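PDB 2D42: non-toxic crystal protein from Bacillus thuringiensis, which is a non-toxic crystal protein of unestablished function whose structure closely resembles that of beta-pore-forming toxins. Local coordinates for residues P148-T153 / I242-G247; S68-G73 / T143-P148; V57-I62 / F75-A80; G154-E159 / L234-D239. All coordinates share one frame; numbering follows the deposited sequence.

Interaction 1 (P148-T153 / I242-G247); sequences PFHRAT and IEPLPG
Arg-151 and Glu-243 both turn CG into the place between the backbone N and the carbonyl carbon (chi1 78° and 60°), which brings the two CG atoms to 3.7 Å from each other on one face of an antiparallel strand pair. The pair lies near one end of the long sheet of this aerolysin/ETX-MTX2-type fold. From CG the carboxylate chain runs extended while the arginine bends at chi3, and the two meet obliquely with their flat groups 89° apart. NH1 of Arg-151 and OE1 of Glu-243, 3.2 Å apart, form a salt bridge whose hydrogen bond is weak. CD2 of Leu-245 sits over a face of the same guanidinium, offset toward its rim, and lies 3.6 Å from NH2 of Arg-151.

His-150 is held differently. Its ring takes Pro-244 over one face, with CA above the centre and CB in a CH-pi contact 3.9 Å from the centroid. Close to the ring plane, ND1 of His-150 donates to O of Pro-148 at 2.7 Å, which limits rotation of the imidazole and identifies ND1 as protonated.

Backbone bonds zip the strands through Arg-151 and Glu-243, and the pairing runs past the regular strand where N of Leu-245 reaches O of Phe-149 at 2.8 Å. On its other edge strand 150-153 bonds to strand 54-65, through Asn-65 and Ile-63. The Phe-149 ring stacks with His-248. On the face away from the salt bridge, Ala-152 CB meets Ile-242 CG1 at 4.2 Å, and Ile-242 CG2 touches His-150 CD2.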
loop_
_atom_site.group_PDB
_atom_site.type_symbol
_atom_site.label_atom_id
_atom_site.label_comp_id
_atom_site.label_asym_id
_atom_site.label_seq_id
_atom_site.Cartn_x
_atom_site.Cartn_y
_atom_site.Cartn_z
ATOM N N PRO A 148 -25.939 11.118 -44.291
ATOM C CA PRO A 148 -27.297 10.640 -44.554
ATOM C C PRO A 148 -27.335 9.120 -44.688
ATOM O O PRO A 148 -26.426 8.515 -45.254
ATOM C CB PRO A 148 -27.652 11.342 -45.862
ATOM C CG PRO A 148 -26.941 12.654 -45.718
ATOM C CD PRO A 148 -25.587 12.228 -45.195
ATOM N N PHE A 149 -28.382 8.508 -44.151
ATOM C CA PHE A 149 -28.553 7.065 -44.227
ATOM C C PHE A 149 -27.344 6.250 -43.751
ATOM O O PHE A 149 -26.985 5.232 -44.349
ATOM C CB PHE A 149 -28.928 6.686 -45.658
ATOM C CG PHE A 149 -30.203 7.335 -46.138
ATOM C CD1 PHE A 149 -31.446 6.871 -45.707
ATOM C CD2 PHE A 149 -30.163 8.418 -47.013
ATOM C CE1 PHE A 149 -32.627 7.475 -46.142
ATOM C CE2 PHE A 149 -31.341 9.030 -47.453
ATOM C CZ PHE A 149 -32.572 8.558 -47.018
ATOM N N HIS A 150 -26.741 6.705 -42.658
ATOM C CA HIS A 150 -25.590 6.050 -42.039
ATOM C C HIS A 150 -25.850 5.898 -40.536
ATOM O O HIS A 150 -26.737 6.548 -39.977
ATOM C CB HIS A 150 -24.326 6.899 -42.204
ATOM C CG HIS A 150 -23.631 6.727 -43.517
ATOM N ND1 HIS A 150 -24.212 7.059 -44.722
ATOM C CD2 HIS A 150 -22.388 6.274 -43.810
ATOM C CE1 HIS A 150 -23.356 6.820 -45.700
ATOM N NE2 HIS A 150 -22.242 6.343 -45.173
ATOM N N ARG A 151 -25.080 5.037 -39.885
ATOM C CA ARG A 151 -25.210 4.866 -38.447
ATOM C C ARG A 151 -23.807 5.016 -37.876
ATOM O O ARG A 151 -22.823 4.615 -38.515
ATOM C CB ARG A 151 -25.763 3.481 -38.083
ATOM C CG ARG A 151 -24.742 2.357 -38.148
ATOM C CD ARG A 151 -25.179 1.139 -37.329
ATOM N NE ARG A 151 -26.404 0.545 -37.844
ATOM C CZ ARG A 151 -26.509 -0.021 -39.043
ATOM N NH1 ARG A 151 -25.456 -0.075 -39.849
ATOM N NH2 ARG A 151 -27.671 -0.523 -39.444
ATOM N N ALA A 152 -23.715 5.617 -36.694
ATOM C CA ALA A 152 -22.433 5.794 -36.030
ATOM C C ALA A 152 -22.445 4.955 -34.765
ATOM O O ALA A 152 -23.355 5.062 -33.938
ATOM C CB ALA A 152 -22.201 7.262 -35.681
ATOM N N THR A 153 -21.441 4.107 -34.616
ATOM C CA THR A 153 -21.352 3.269 -33.435
ATOM C C THR A 153 -20.146 3.692 -32.629
ATOM O O THR A 153 -19.006 3.522 -33.060
ATOM C CB THR A 153 -21.233 1.793 -33.817
ATOM O OG1 THR A 153 -22.400 1.416 -34.552
ATOM C CG2 THR A 153 -21.122 0.922 -32.577
ATOM N N ILE A 242 -18.485 4.470 -38.610
ATOM C CA ILE A 242 -19.594 5.054 -39.355
ATOM C C ILE A 242 -19.832 4.188 -40.587
ATOM O O ILE A 242 -18.899 3.884 -41.327
ATOM C CB ILE A 242 -19.260 6.489 -39.800
ATOM C CG1 ILE A 242 -19.121 7.387 -38.576
ATOM C CG2 ILE A 242 -20.342 7.019 -40.729
ATOM C CD1 ILE A 242 -18.589 8.758 -38.899
ATOM N N GLU A 243 -21.073 3.778 -40.804
ATOM C CA GLU A 243 -21.368 2.934 -41.950
ATOM C C GLU A 243 -22.752 3.193 -42.527
ATOM O O GLU A 243 -23.661 3.632 -41.821
ATOM C CB GLU A 243 -21.229 1.462 -41.552
ATOM C CG GLU A 243 -22.150 1.038 -40.426
ATOM C CD GLU A 243 -21.746 -0.289 -39.808
ATOM O OE1 GLU A 243 -22.484 -0.789 -38.931
ATOM O OE2 GLU A 243 -20.688 -0.834 -40.193
ATOM N N PRO A 244 -22.927 2.923 -43.829
ATOM C CA PRO A 244 -24.212 3.132 -44.497
ATOM C C PRO A 244 -25.256 2.104 -44.084
ATOM O O PRO A 244 -24.933 0.957 -43.767
ATOM C CB PRO A 244 -23.850 3.021 -45.974
ATOM C CG PRO A 244 -22.766 1.985 -45.959
ATOM C CD PRO A 244 -21.913 2.441 -44.787
ATOM N N LEU A 245 -26.512 2.529 -44.083
ATOM C CA LEU A 245 -27.609 1.646 -43.736
ATOM C C LEU A 245 -27.944 0.822 -44.977
ATOM O O LEU A 245 -27.809 1.303 -46.102
ATOM C CB LEU A 245 -28.827 2.471 -43.317
ATOM C CG LEU A 245 -28.606 3.451 -42.163
ATOM C CD1 LEU A 245 -29.851 4.289 -41.970
ATOM C CD2 LEU A 245 -28.265 2.685 -40.893
ATOM N N PRO A 246 -28.378 -0.433 -44.789
ATOM C CA PRO A 246 -28.731 -1.315 -45.904
ATOM C C PRO A 246 -29.450 -0.579 -47.037
ATOM O O PRO A 246 -30.456 0.097 -46.811
ATOM C CB PRO A 246 -29.614 -2.359 -45.234
ATOM C CG PRO A 246 -28.953 -2.517 -43.901
ATOM C CD PRO A 246 -28.658 -1.085 -43.495
ATOM N N GLY A 247 -28.921 -0.707 -48.252
ATOM C CA GLY A 247 -29.520 -0.049 -49.401
ATOM C C GLY A 247 -28.910 1.314 -49.673
ATOM O O GLY A 247 -29.516 2.157 -50.337
#

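Interaction 2 (S68-G73 / T143-P148)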
loop_
_atom_site.group_PDB
_atom_site.type_symbol
_atom_site.label_atom_id
_atom_site.label_comp_id
_atom_site.label_asym_id
_atom_site.label_seq_id
_atom_site.Cartn_x
_atom_site.Cartn_y
_atom_site.Cartn_z
ATOM N N SER A 68 -32.026 12.211 -45.073
ATOM C CA SER A 68 -31.302 12.505 -46.299
ATOM C C SER A 68 -30.310 13.615 -46.018
ATOM O O SER A 68 -29.552 14.027 -46.895
ATOM C CB SER A 68 -32.276 12.957 -47.388
ATOM O OG SER A 68 -32.954 14.136 -46.985
ATOM N N ASN A 69 -30.320 14.104 -44.788
ATOM C CA ASN A 69 -29.411 15.173 -44.420
ATOM C C ASN A 69 -28.427 14.765 -43.337
ATOM O O ASN A 69 -28.762 13.999 -42.437
ATOM C CB ASN A 69 -30.208 16.396 -43.967
ATOM C CG ASN A 69 -31.042 16.988 -45.088
ATOM O OD1 ASN A 69 -30.508 17.448 -46.098
ATOM N ND2 ASN A 69 -32.355 16.973 -44.918
ATOM N N SER A 70 -27.211 15.287 -43.446
ATOM C CA SER A 70 -26.145 15.019 -42.490
ATOM C C SER A 70 -26.503 15.666 -41.155
ATOM O O SER A 70 -27.177 16.693 -41.121
ATOM C CB SER A 70 -24.828 15.597 -43.020
ATOM O OG SER A 70 -23.851 15.697 -42.002
ATOM N N LEU A 71 -26.066 15.062 -40.054
ATOM C CA LEU A 71 -26.354 15.617 -38.737
ATOM C C LEU A 71 -25.178 15.409 -37.796
ATOM O O LEU A 71 -24.394 14.475 -37.972
ATOM C CB LEU A 71 -27.618 14.971 -38.153
ATOM C CG LEU A 71 -27.627 13.470 -37.841
ATOM C CD1 LEU A 71 -26.814 13.187 -36.577
ATOM C CD2 LEU A 71 -29.057 13.013 -37.643
ATOM N N GLU A 72 -25.050 16.290 -36.809
ATOM C CA GLU A 72 -23.975 16.186 -35.836
ATOM C C GLU A 72 -24.439 15.311 -34.682
ATOM O O GLU A 72 -25.558 15.453 -34.185
ATOM C CB GLU A 72 -23.585 17.567 -35.302
ATOM C CG GLU A 72 -23.030 18.519 -36.348
ATOM C CD GLU A 72 -21.808 17.959 -37.062
ATOM O OE1 GLU A 72 -20.776 17.733 -36.392
ATOM O OE2 GLU A 72 -21.885 17.744 -38.292
ATOM N N GLY A 73 -23.577 14.396 -34.264
ATOM C CA GLY A 73 -23.915 13.521 -33.161
ATOM C C GLY A 73 -22.862 13.688 -32.085
ATOM O O GLY A 73 -21.736 14.078 -32.370
ATOM N N THR A 143 -17.663 14.063 -30.673
ATOM C CA THR A 143 -18.581 14.615 -31.649
ATOM C C THR A 143 -18.300 13.934 -32.972
ATOM O O THR A 143 -17.153 13.635 -33.294
ATOM C CB THR A 143 -18.386 16.129 -31.788
ATOM O OG1 THR A 143 -18.500 16.731 -30.494
ATOM C CG2 THR A 143 -19.449 16.719 -32.702
ATOM N N ILE A 144 -19.352 13.696 -33.741
ATOM C CA ILE A 144 -19.217 13.003 -35.010
ATOM C C ILE A 144 -20.232 13.514 -36.015
ATOM O O ILE A 144 -21.317 13.947 -35.643
ATOM C CB ILE A 144 -19.457 11.483 -34.811
ATOM C CG1 ILE A 144 -19.172 10.730 -36.104
ATOM C CG2 ILE A 144 -20.898 11.233 -34.369
ATOM C CD1 ILE A 144 -17.721 10.776 -36.501
ATOM N N ARG A 145 -19.877 13.466 -37.291
ATOM C CA ARG A 145 -20.799 13.891 -38.324
ATOM C C ARG A 145 -21.339 12.625 -38.945
ATOM O O ARG A 145 -20.594 11.844 -39.535
ATOM C CB ARG A 145 -20.094 14.738 -39.385
ATOM C CG ARG A 145 -21.014 15.137 -40.530
ATOM C CD ARG A 145 -20.366 16.165 -41.449
ATOM N NE ARG A 145 -20.104 17.420 -40.748
ATOM C CZ ARG A 145 -19.624 18.516 -41.327
ATOM N NH1 ARG A 145 -19.346 18.518 -42.627
ATOM N NH2 ARG A 145 -19.425 19.613 -40.607
ATOM N N VAL A 146 -22.637 12.407 -38.796
ATOM C CA VAL A 146 -23.243 11.209 -39.345
ATOM C C VAL A 146 -23.888 11.502 -40.682
ATOM O O VAL A 146 -24.906 12.193 -40.756
ATOM C CB VAL A 146 -24.312 10.633 -38.411
ATOM C CG1 VAL A 146 -24.764 9.287 -38.941
ATOM C CG2 VAL A 146 -23.757 10.512 -36.996
ATOM N N PRO A 147 -23.301 10.972 -41.760
ATOM C CA PRO A 147 -23.796 11.160 -43.124
ATOM C C PRO A 147 -25.195 10.594 -43.307
ATOM O O PRO A 147 -25.612 9.692 -42.581
ATOM C CB PRO A 147 -22.770 10.411 -43.971
ATOM C CG PRO A 147 -21.515 10.482 -43.130
ATOM C CD PRO A 147 -22.053 10.193 -41.762
ATOM N N PRO A 148 -25.939 11.118 -44.291
ATOM C CA PRO A 148 -27.297 10.640 -44.554
ATOM C C PRO A 148 -27.335 9.120 -44.688
ATOM O O PRO A 148 -26.426 8.515 -45.254
ATOM C CB PRO A 148 -27.652 11.342 -45.862
ATOM C CG PRO A 148 -26.941 12.654 -45.718
ATOM C CD PRO A 148 -25.587 12.228 -45.195
#
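Leu-71 and Val-146 exchange a pair of backbone hydrogen bonds, 2.8 Å from Val-146 N to Leu-71 O and a longer 3.2 Å from Leu-71 N to Val-146 O. Two residues on, Gly-73 and Ile-144 repeat the exchange, with Gly-73 N 2.7 Å from Ile-144 O. The carbonyl of Val-146 is gripped twice, since ND2 of Asn-65 also donates to it; the same amide bonds to O of Asn-69 and so ties the incoming loop to the strand end.

The charged contact lies on the face of Glu-72 and Arg-145. CG of Arg-145 stands anti to its backbone N (chi1 177°), while the Glu-72 chain folds at chi2 (-57°). OE2 of Glu-72 receives NE of Arg-145 at 3.1 Å through its syn lone pair, in a salt bridge whose carboxylate and guanidinium planes are nearly perpendicular. OG of Ser-70 comes against the aliphatic part of the same arginine, 3.2 Å from CG.

These antiparallel strands, 71-94 and 129-146, form one layer of a two-layered beta arrangement consistent with the beta-rich domains of aerolysin-type toxins. Their other face, carrying Leu-71, Ile-144 and Val-146, is apolar, and Ile-144 meets Val-240 and Ile-242 of strand 219-244 there.

In the apolar contact, Leu-71 and Val-146 run alongside each other in the same direction, with CD1 of Leu-71 4.0 Å from CB of Val-146. Two van der Waals contacts set carbon against carbonyl oxygen: CG2 of Ile-144 rests 3.6 Å from O of Gly-73, and beyond the strands the Pro-148 ring packs on the loop, its CG 3.2 Å from O of Ser-68.

Interaction 3 (V57-I62 / F75-A80)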
loop_
_atom_site.group_PDB
_atom_site.type_symbol
_atom_site.label_atom_id
_atom_site.label_comp_id
_atom_site.label_asym_id
_atom_site.label_seq_id
_atom_site.Cartn_x
_atom_site.Cartn_y
_atom_site.Cartn_z
ATOM N N VAL A 57 -14.091 -2.878 -22.986
ATOM C CA VAL A 57 -15.171 -2.108 -23.588
ATOM C C VAL A 57 -16.112 -1.692 -22.460
ATOM O O VAL A 57 -16.850 -2.514 -21.917
ATOM C CB VAL A 57 -15.945 -2.937 -24.624
ATOM C CG1 VAL A 57 -17.187 -2.169 -25.102
ATOM C CG2 VAL A 57 -15.037 -3.245 -25.805
ATOM N N LEU A 58 -16.056 -0.416 -22.092
ATOM C CA LEU A 58 -16.889 0.125 -21.020
ATOM C C LEU A 58 -18.320 0.383 -21.468
ATOM O O LEU A 58 -19.261 0.229 -20.686
ATOM C CB LEU A 58 -16.289 1.441 -20.503
ATOM C CG LEU A 58 -14.928 1.398 -19.794
ATOM C CD1 LEU A 58 -14.460 2.818 -19.492
ATOM C CD2 LEU A 58 -15.042 0.588 -18.513
ATOM N N ASP A 59 -18.491 0.766 -22.732
ATOM C CA ASP A 59 -19.826 1.077 -23.235
ATOM C C ASP A 59 -19.814 1.101 -24.763
ATOM O O ASP A 59 -18.759 1.173 -25.391
ATOM C CB ASP A 59 -20.234 2.463 -22.713
ATOM C CG ASP A 59 -21.731 2.613 -22.490
ATOM O OD1 ASP A 59 -22.542 1.857 -23.079
ATOM O OD2 ASP A 59 -22.090 3.533 -21.717
ATOM N N ARG A 60 -21.001 1.055 -25.348
ATOM C CA ARG A 60 -21.166 1.098 -26.796
ATOM C C ARG A 60 -22.533 1.701 -27.047
ATOM O O ARG A 60 -23.522 1.218 -26.515
ATOM C CB ARG A 60 -21.118 -0.314 -27.404
ATOM C CG ARG A 60 -21.508 -0.340 -28.885
ATOM C CD ARG A 60 -21.633 -1.761 -29.463
ATOM N NE ARG A 60 -23.023 -2.117 -29.764
ATOM C CZ ARG A 60 -23.470 -2.470 -30.968
ATOM N NH1 ARG A 60 -22.641 -2.518 -32.006
ATOM N NH2 ARG A 60 -24.752 -2.780 -31.136
ATOM N N ARG A 61 -22.591 2.761 -27.846
ATOM C CA ARG A 61 -23.868 3.406 -28.156
ATOM C C ARG A 61 -23.985 3.653 -29.645
ATOM O O ARG A 61 -22.985 3.685 -30.364
ATOM C CB ARG A 61 -24.009 4.735 -27.406
ATOM C CG ARG A 61 -24.174 4.568 -25.924
ATOM C CD ARG A 61 -25.464 3.818 -25.625
ATOM N NE ARG A 61 -25.378 3.091 -24.372
ATOM C CZ ARG A 61 -26.219 2.128 -24.006
ATOM N NH1 ARG A 61 -27.221 1.769 -24.800
ATOM N NH2 ARG A 61 -26.051 1.514 -22.845
ATOM N N ILE A 62 -25.214 3.863 -30.095
ATOM C CA ILE A 62 -25.463 4.070 -31.504
ATOM C C ILE A 62 -26.299 5.294 -31.827
ATOM O O ILE A 62 -27.298 5.564 -31.171
ATOM C CB ILE A 62 -26.178 2.833 -32.097
ATOM C CG1 ILE A 62 -25.276 1.603 -31.939
ATOM C CG2 ILE A 62 -26.545 3.089 -33.562
ATOM C CD1 ILE A 62 -25.911 0.301 -32.343
ATOM N N PHE A 75 -21.450 11.632 -28.512
ATOM C CA PHE A 75 -21.495 10.527 -27.567
ATOM C C PHE A 75 -20.909 11.052 -26.261
ATOM O O PHE A 75 -19.754 11.472 -26.219
ATOM C CB PHE A 75 -20.636 9.350 -28.044
ATOM C CG PHE A 75 -21.194 8.626 -29.235
ATOM C CD1 PHE A 75 -22.327 7.830 -29.113
ATOM C CD2 PHE A 75 -20.577 8.727 -30.477
ATOM C CE1 PHE A 75 -22.838 7.143 -30.211
ATOM C CE2 PHE A 75 -21.083 8.040 -31.588
ATOM C CZ PHE A 75 -22.214 7.248 -31.450
ATOM N N SER A 76 -21.709 11.051 -25.204
ATOM C CA SER A 76 -21.225 11.491 -23.906
ATOM C C SER A 76 -21.201 10.273 -22.976
ATOM O O SER A 76 -22.249 9.741 -22.601
ATOM C CB SER A 76 -22.132 12.574 -23.326
ATOM O OG SER A 76 -21.771 12.816 -21.982
ATOM N N PHE A 77 -19.996 9.852 -22.601
ATOM C CA PHE A 77 -19.811 8.691 -21.746
ATOM C C PHE A 77 -19.367 9.029 -20.327
ATOM O O PHE A 77 -18.595 9.957 -20.102
ATOM C CB PHE A 77 -18.766 7.755 -22.359
ATOM C CG PHE A 77 -19.208 7.085 -23.630
ATOM C CD1 PHE A 77 -20.182 6.088 -23.608
ATOM C CD2 PHE A 77 -18.619 7.420 -24.846
ATOM C CE1 PHE A 77 -20.558 5.430 -24.782
ATOM C CE2 PHE A 77 -18.988 6.772 -26.021
ATOM C CZ PHE A 77 -19.958 5.775 -25.988
ATOM N N SER A 78 -19.855 8.236 -19.383
ATOM C CA SER A 78 -19.522 8.372 -17.974
ATOM C C SER A 78 -19.581 6.976 -17.384
ATOM O O SER A 78 -20.652 6.389 -17.276
ATOM C CB SER A 78 -20.530 9.266 -17.254
ATOM O OG SER A 78 -20.352 9.168 -15.852
ATOM N N ASN A 79 -18.435 6.440 -17.000
ATOM C CA ASN A 79 -18.420 5.108 -16.439
ATOM C C ASN A 79 -17.470 5.039 -15.243
ATOM O O ASN A 79 -16.299 5.404 -15.336
ATOM C CB ASN A 79 -18.043 4.116 -17.547
ATOM C CG ASN A 79 -18.996 4.203 -18.758
ATOM O OD1 ASN A 79 -20.091 3.634 -18.758
ATOM N ND2 ASN A 79 -18.583 4.943 -19.779
ATOM N N ALA A 80 -18.000 4.600 -14.107
ATOM C CA ALA A 80 -17.212 4.489 -12.886
ATOM C C ALA A 80 -16.665 3.075 -12.775
ATOM O O ALA A 80 -17.382 2.159 -12.389
ATOM C CB ALA A 80 -18.079 4.823 -11.668
#
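Phe-75 and Phe-77, each with CG anti to its carbonyl carbon (chi1 -70° and -68°), leave their strand the same way and span the space between two layers of beta structure in this aerolysin-type fold. The axes of strands 57-62 and 75-80 pass 7.9 Å apart and no hydrogen bond joins them; side chains carry the contact. CE1 of Phe-77 lies 3.6 Å from CB of Asp-59 and also touches CG of Arg-61, while OD2 of Asp-59 lies at the edge of the ring in its plane. CE1 of Phe-75 comes 3.5 Å from the carbonyl O of Arg-61. At the other end CB of Leu-58 packs on CG of Asn-79 at 4.2 Å.

In the next shell, OD1 of Asp-59 is met on its anti side by N of Arg-60 at 2.9 Å, which steadies the carboxylate beside the phenyl edge. NE of Arg-61 makes a salt bridge to the same oxygen at 3.4 Å, its hydrogen bond weak. The Phe-77 ring is stacked with Tyr-156. Further out, Leu-58 and Asp-59 together face Tyr-156 in a classic beta bulge, with Leu-58 N directed at Tyr-156 O and Asp-59 O at Tyr-156 N.

Interaction 4 (G154-E159 / L234-D239)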
loop_
_atom_site.group_PDB
_atom_site.type_symbol
_atom_site.label_atom_id
_atom_site.label_comp_id
_atom_site.label_asym_id
_atom_site.label_seq_id
_atom_site.Cartn_x
_atom_site.Cartn_y
_atom_site.Cartn_z
ATOM N N GLY A 154 -20.409 4.293 -31.474
ATOM C CA GLY A 154 -19.332 4.731 -30.611
ATOM C C GLY A 154 -19.052 3.719 -29.511
ATOM O O GLY A 154 -19.938 3.385 -28.729
ATOM N N VAL A 155 -17.809 3.248 -29.450
ATOM C CA VAL A 155 -17.381 2.268 -28.452
ATOM C C VAL A 155 -16.391 2.942 -27.508
ATOM O O VAL A 155 -15.387 3.504 -27.949
ATOM C CB VAL A 155 -16.690 1.047 -29.131
ATOM C CG1 VAL A 155 -16.113 0.118 -28.081
ATOM C CG2 VAL A 155 -17.704 0.291 -29.997
ATOM N N TYR A 156 -16.706 2.896 -26.217
ATOM C CA TYR A 156 -15.889 3.491 -25.151
ATOM C C TYR A 156 -15.017 2.387 -24.565
ATOM O O TYR A 156 -15.527 1.411 -24.005
ATOM C CB TYR A 156 -16.815 4.080 -24.074
ATOM C CG TYR A 156 -16.150 5.008 -23.077
ATOM C CD1 TYR A 156 -15.110 5.860 -23.461
ATOM C CD2 TYR A 156 -16.608 5.081 -21.763
ATOM C CE1 TYR A 156 -14.544 6.767 -22.547
ATOM C CE2 TYR A 156 -16.056 5.981 -20.847
ATOM C CZ TYR A 156 -15.031 6.823 -21.244
ATOM O OH TYR A 156 -14.531 7.752 -20.350
ATOM N N THR A 157 -13.704 2.536 -24.721
ATOM C CA THR A 157 -12.741 1.550 -24.251
ATOM C C THR A 157 -11.804 2.051 -23.166
ATOM O O THR A 157 -11.319 3.186 -23.215
ATOM C CB THR A 157 -11.869 1.053 -25.425
ATOM O OG1 THR A 157 -12.707 0.413 -26.388
ATOM C CG2 THR A 157 -10.805 0.073 -24.946
ATOM N N LEU A 158 -11.556 1.193 -22.183
ATOM C CA LEU A 158 -10.643 1.518 -21.102
ATOM C C LEU A 158 -9.408 0.645 -21.218
ATOM O O LEU A 158 -9.505 -0.578 -21.365
ATOM C CB LEU A 158 -11.278 1.273 -19.732
ATOM C CG LEU A 158 -10.298 1.347 -18.548
ATOM C CD1 LEU A 158 -9.790 2.774 -18.386
ATOM C CD2 LEU A 158 -10.975 0.884 -17.267
ATOM N N GLU A 159 -8.244 1.277 -21.163
ATOM C CA GLU A 159 -6.997 0.541 -21.203
ATOM C C GLU A 159 -6.645 0.316 -19.733
ATOM O O GLU A 159 -6.345 1.266 -19.006
ATOM C CB GLU A 159 -5.922 1.366 -21.892
ATOM C CG GLU A 159 -4.624 0.643 -22.084
ATOM C CD GLU A 159 -3.707 1.406 -23.011
ATOM O OE1 GLU A 159 -2.976 2.298 -22.528
ATOM O OE2 GLU A 159 -3.742 1.127 -24.230
ATOM N N LEU A 234 -5.740 3.209 -17.143
ATOM C CA LEU A 234 -4.674 4.105 -17.581
ATOM C C LEU A 234 -5.142 5.251 -18.475
ATOM O O LEU A 234 -4.697 6.394 -18.320
ATOM C CB LEU A 234 -3.589 3.292 -18.310
ATOM C CG LEU A 234 -2.900 2.233 -17.433
ATOM C CD1 LEU A 234 -1.917 1.409 -18.260
ATOM C CD2 LEU A 234 -2.194 2.932 -16.270
ATOM N N GLN A 235 -6.008 4.934 -19.430
ATOM C CA GLN A 235 -6.552 5.936 -20.343
ATOM C C GLN A 235 -7.769 5.353 -21.044
ATOM O O GLN A 235 -8.007 4.144 -20.991
ATOM C CB GLN A 235 -5.516 6.346 -21.395
ATOM C CG GLN A 235 -5.245 5.282 -22.445
ATOM C CD GLN A 235 -4.247 5.742 -23.491
ATOM O OE1 GLN A 235 -4.434 6.779 -24.126
ATOM N NE2 GLN A 235 -3.182 4.965 -23.680
ATOM N N THR A 236 -8.527 6.208 -21.719
ATOM C CA THR A 236 -9.718 5.758 -22.422
ATOM C C THR A 236 -9.682 6.147 -23.886
ATOM O O THR A 236 -8.961 7.065 -24.283
ATOM C CB THR A 236 -10.984 6.356 -21.813
ATOM O OG1 THR A 236 -10.884 7.786 -21.832
ATOM C CG2 THR A 236 -11.166 5.879 -20.385
ATOM N N PHE A 237 -10.460 5.432 -24.690
ATOM C CA PHE A 237 -10.540 5.709 -26.113
ATOM C C PHE A 237 -11.992 5.627 -26.558
ATOM O O PHE A 237 -12.755 4.788 -26.068
ATOM C CB PHE A 237 -9.771 4.671 -26.950
ATOM C CG PHE A 237 -8.322 4.507 -26.580
ATOM C CD1 PHE A 237 -7.926 3.519 -25.682
ATOM C CD2 PHE A 237 -7.341 5.310 -27.173
ATOM C CE1 PHE A 237 -6.576 3.326 -25.379
ATOM C CE2 PHE A 237 -5.991 5.127 -26.879
ATOM C CZ PHE A 237 -5.608 4.133 -25.982
ATOM N N ILE A 238 -12.375 6.499 -27.479
ATOM C CA ILE A 238 -13.710 6.428 -28.041
ATOM C C ILE A 238 -13.476 6.205 -29.526
ATOM O O ILE A 238 -12.841 7.018 -30.185
ATOM C CB ILE A 238 -14.530 7.716 -27.857
ATOM C CG1 ILE A 238 -14.867 7.923 -26.375
ATOM C CG2 ILE A 238 -15.811 7.615 -28.680
ATOM C CD1 ILE A 238 -15.676 9.186 -26.080
ATOM N N ASP A 239 -13.946 5.077 -30.040
ATOM C CA ASP A 239 -13.796 4.779 -31.452
ATOM C C ASP A 239 -15.176 4.736 -32.089
ATOM O O ASP A 239 -16.087 4.078 -31.593
ATOM C CB ASP A 239 -13.069 3.448 -31.644
ATOM C CG ASP A 239 -11.642 3.495 -31.127
ATOM O OD1 ASP A 239 -10.803 4.196 -31.735
ATOM O OD2 ASP A 239 -11.364 2.842 -30.106
HETATM O O HOH W 1 -13.000 2.234 -28.274
#
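Glu-159 lies beside Gln-235 within the long antiparallel pairing of strands 150-185 and 219-244. Its CB starts 3.6 Å from the carbonyl O of Gln-235, with CG of the same glutamine nearby. CG stands anti to the backbone N (chi1 -175°), and the chain continues extended to CD, which nears NE2 of Gln-235. There the carboxylate divides its contacts. OE1 accepts NE2 of Gln-235 at 2.9 Å; the donor stands above the carboxylate plane, 46° out of it, although OE1 lies close to the plane of the amide. OE2 comes to the edge of the Phe-237 ring, 3.8 Å from CE1.

Farther along, backbone bonds pair Val-155 with Asp-239 and Thr-157 with Phe-237, the straightest running 2.8 Å from Thr-157 N to Phe-237 O. A water bonded to O of Val-155 at 2.7 Å also bonds to OG1 of Thr-157 and OD2 of Asp-239, bridging the strands on the face that carries Val-155, Thr-157 and Asp-239. On the other face Tyr-156 lays CD1 3.6 Å from CG1 of Ile-238 and CE1 3.7 Å from CB of Thr-236. Its OH and OG1 of Thr-236 both bond to OD2 of Asp-140, on strand 129-146. CD1 of Leu-158 adds a contact of 3.4 Å with O of Gln-235.

Glu-159 is buried, touched also by Val-53, Val-112 and His-55. The two valines would make a charge costly, whereas the amide of Gln-235, and His-55 if it is protonated, would probably ease it; the net shift in proton affinity is open.

Overall arrangement
Interactions 1 and 4 hold the same two strands, 150-185 and 219-244: interaction 1 is a surface contact, its centre about 49 Å from the chain's centre, interaction 4 is partly buried and nested within the loop that interaction 1 closes. Interaction 2, also at the surface, pairs strand 71-94 with strand 129-146. Both surface contacts carry a salt bridge on one face; beside its backbone bonds, interaction 4 has an amide-carboxylate bond, a water and apolar packing. Interaction 3, also partly buried, differs from the other three, joining strands 54-65 and 71-94 through side chains with no hydrogen bond between segments. Its Phe-75 packs on Ala-152 of interaction 1, and Ile-242 on Ile-144 between interactions 1 and 2.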